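Local coordinates for protein DNA ligase (Aquifex aeolicus, PDB 3QWU) that probably joins nucleic acid strands as an ATP-dependent ligase, and binds adenosine and calcium, at residues P125-C130 / F157-K162. Sequence-based numbering, arbitrary orientation.
Sequences PDLVIC and FDFMKK. With ADN (adenosine), chain C.
C130 O takes two N-H groups at once, from F157 N at 2.9 Å and D158 N at 3.0 Å, which makes a classic beta bulge where antiparallel strands 127-134 and 153-161 reach the adenosine pocket of the nucleotide-binding ligase domain. F157 runs outward from the bulge to the base, with CB 3.4 Å from adenine C6. CG sits between the backbone N and the carbonyl carbon (chi1 59°), and this torsion lays the ring against the base: CG meets N1, CD1 meets C2, CD2 meets C5, CE1 meets N3, CE2 meets C4, and CZ at the tip reaches the ribose C2'. Adenine N3 stands over the centre of one face, C130 O over the opposite one, and C130 CB touches CE1 at 3.7 Å. An alanine in place of F157 would probably strip the base of this flat support and open a gap between adenine and C130. Next door, D158 turns its carboxylate away from strand 127-134, to Y54, K173, R227 and the adenosine-binding K219. Beyond the bulge the pairing is regular, and I129 CG1 packs on F159 CE1, beside helix 119-123. At the far end K162 N hydrogen-bonds D126 O at 2.9 Å, nearly straight at 169°.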
loop_
_atom_site.group_PDB
_atom_site.type_symbol
_atom_site.label_atom_id
_atom_site.label_comp_id
_atom_site.label_asym_id
_atom_site.label_seq_id
_atom_site.Cartn_x
_atom_site.Cartn_y
_atom_site.Cartn_z
ATOM N N PRO A 125 20.083 -37.787 -15.458
ATOM C CA PRO A 125 19.104 -36.979 -16.267
ATOM C C PRO A 125 17.694 -36.749 -15.680
ATOM O O PRO A 125 16.933 -35.965 -16.216
ATOM C CB PRO A 125 19.019 -37.739 -17.610
ATOM C CG PRO A 125 19.565 -39.094 -17.322
ATOM C CD PRO A 125 20.567 -38.963 -16.204
ATOM N N ASP A 126 17.379 -37.413 -14.581
ATOM C CA ASP A 126 16.157 -37.160 -13.803
ATOM C C ASP A 126 16.199 -35.856 -12.922
ATOM O O ASP A 126 15.160 -35.286 -12.556
ATOM C CB ASP A 126 15.841 -38.406 -12.926
ATOM C CG ASP A 126 17.060 -38.864 -12.033
ATOM O OD1 ASP A 126 18.203 -39.136 -12.572
ATOM O OD2 ASP A 126 16.859 -38.961 -10.794
ATOM N N LEU A 127 17.396 -35.404 -12.577
ATOM C CA LEU A 127 17.535 -34.267 -11.664
ATOM C C LEU A 127 17.089 -32.911 -12.284
ATOM O O LEU A 127 17.251 -32.611 -13.506
ATOM C CB LEU A 127 18.968 -34.185 -11.155
ATOM C CG LEU A 127 19.425 -35.321 -10.243
ATOM C CD1 LEU A 127 20.828 -35.025 -9.746
ATOM C CD2 LEU A 127 18.465 -35.569 -9.099
ATOM N N VAL A 128 16.450 -32.121 -11.429
ATOM C CA VAL A 128 16.216 -30.719 -11.711
ATOM C C VAL A 128 16.967 -29.925 -10.666
ATOM O O VAL A 128 16.804 -30.173 -9.445
ATOM C CB VAL A 128 14.760 -30.358 -11.596
ATOM C CG1 VAL A 128 14.601 -28.897 -11.969
ATOM C CG2 VAL A 128 13.845 -31.376 -12.420
ATOM N N ILE A 129 17.825 -28.999 -11.129
ATOM C CA ILE A 129 18.680 -28.275 -10.192
ATOM C C ILE A 129 17.952 -27.011 -9.862
ATOM O O ILE A 129 17.594 -26.273 -10.758
ATOM C CB ILE A 129 20.050 -27.892 -10.808
ATOM C CG1 ILE A 129 20.764 -29.128 -11.331
ATOM C CG2 ILE A 129 20.917 -27.143 -9.799
ATOM C CD1 ILE A 129 21.963 -28.803 -12.214
ATOM N N CYS A 130 17.738 -26.767 -8.575
ATOM C CA CYS A 130 17.108 -25.549 -8.107
ATOM C C CYS A 130 18.230 -24.639 -7.544
ATOM O O CYS A 130 18.895 -24.984 -6.567
ATOM C CB CYS A 130 16.075 -25.874 -7.034
ATOM S SG CYS A 130 14.726 -26.903 -7.604
ATOM N N PHE A 157 20.550 -24.599 -4.220
ATOM C CA PHE A 157 19.947 -24.750 -2.901
ATOM C C PHE A 157 18.972 -25.933 -2.829
ATOM O O PHE A 157 18.493 -26.300 -1.728
ATOM C CB PHE A 157 19.230 -23.449 -2.479
ATOM C CG PHE A 157 18.141 -22.996 -3.413
ATOM C CD1 PHE A 157 16.947 -23.656 -3.497
ATOM C CD2 PHE A 157 18.321 -21.901 -4.234
ATOM C CE1 PHE A 157 15.963 -23.198 -4.423
ATOM C CE2 PHE A 157 17.344 -21.490 -5.132
ATOM C CZ PHE A 157 16.189 -22.145 -5.232
ATOM N N ASP A 158 18.620 -26.525 -3.971
ATOM C CA ASP A 158 17.738 -27.704 -3.927
ATOM C C ASP A 158 17.886 -28.581 -5.189
ATOM O O ASP A 158 18.433 -28.136 -6.216
ATOM C CB ASP A 158 16.246 -27.279 -3.663
ATOM C CG ASP A 158 15.883 -27.174 -2.127
ATOM O OD1 ASP A 158 16.262 -28.104 -1.346
ATOM O OD2 ASP A 158 15.206 -26.181 -1.714
ATOM N N PHE A 159 17.460 -29.835 -5.072
ATOM C CA PHE A 159 17.203 -30.663 -6.237
ATOM C C PHE A 159 15.782 -31.158 -6.156
ATOM O O PHE A 159 15.282 -31.494 -5.085
ATOM C CB PHE A 159 18.110 -31.893 -6.308
ATOM C CG PHE A 159 19.568 -31.584 -6.493
ATOM C CD1 PHE A 159 20.072 -31.330 -7.734
ATOM C CD2 PHE A 159 20.440 -31.600 -5.412
ATOM C CE1 PHE A 159 21.408 -31.066 -7.889
ATOM C CE2 PHE A 159 21.809 -31.336 -5.583
ATOM C CZ PHE A 159 22.273 -31.037 -6.800
ATOM N N MET A 160 15.125 -31.144 -7.298
ATOM C CA MET A 160 13.859 -31.758 -7.467
ATOM C C MET A 160 14.110 -32.847 -8.458
ATOM O O MET A 160 15.247 -33.028 -8.872
ATOM C CB MET A 160 12.859 -30.728 -7.958
ATOM C CG MET A 160 12.492 -29.739 -6.856
ATOM S SD MET A 160 11.337 -28.444 -7.332
ATOM C CE MET A 160 9.767 -29.329 -7.517
ATOM N N LYS A 161 13.062 -33.560 -8.844
ATOM C CA LYS A 161 13.139 -34.622 -9.811
ATOM C C LYS A 161 12.034 -34.454 -10.846
ATOM O O LYS A 161 10.936 -34.102 -10.512
ATOM C CB LYS A 161 12.954 -35.989 -9.086
ATOM C CG LYS A 161 14.266 -36.675 -8.643
ATOM C CD LYS A 161 14.088 -38.005 -7.836
ATOM C CE LYS A 161 15.264 -38.991 -8.115
ATOM N NZ LYS A 161 15.633 -39.916 -6.968
ATOM N N LYS A 162 12.307 -34.769 -12.096
ATOM C CA LYS A 162 11.266 -34.759 -13.114
ATOM C C LYS A 162 10.032 -35.566 -12.675
ATOM O O LYS A 162 10.158 -36.678 -12.123
ATOM C CB LYS A 162 11.781 -35.367 -14.447
ATOM C CG LYS A 162 12.548 -34.377 -15.351
ATOM C CD LYS A 162 13.376 -35.114 -16.405
ATOM C CE LYS A 162 14.345 -34.176 -17.147
ATOM N NZ LYS A 162 15.368 -34.945 -17.902
HETATM O "O5'" ADN C . 10.631 -18.132 -2.003
HETATM C "C5'" ADN C . 11.977 -18.022 -1.537
HETATM C "C4'" ADN C . 12.907 -17.770 -2.717
HETATM O "O4'" ADN C . 14.262 -17.454 -2.274
HETATM C "C3'" ADN C . 13.028 -19.014 -3.587
HETATM O "O3'" ADN C . 12.063 -19.116 -4.630
HETATM C "C2'" ADN C . 14.456 -18.954 -4.117
HETATM O "O2'" ADN C . 14.482 -18.470 -5.449
HETATM C "C1'" ADN C . 15.222 -18.000 -3.202
HETATM N N9 ADN C . 16.290 -18.646 -2.422
HETATM C C8 ADN C . 17.497 -18.079 -2.193
HETATM N N7 ADN C . 18.300 -18.870 -1.443
HETATM C C5 ADN C . 17.551 -19.968 -1.163
HETATM C C6 ADN C . 17.777 -21.182 -0.373
HETATM N N6 ADN C . 18.992 -21.328 0.227
HETATM N N1 ADN C . 16.787 -22.127 -0.333
HETATM C C2 ADN C . 15.590 -21.917 -0.952
HETATM N N3 ADN C . 15.305 -20.793 -1.670
HETATM C C4 ADN C . 16.238 -19.825 -1.812
#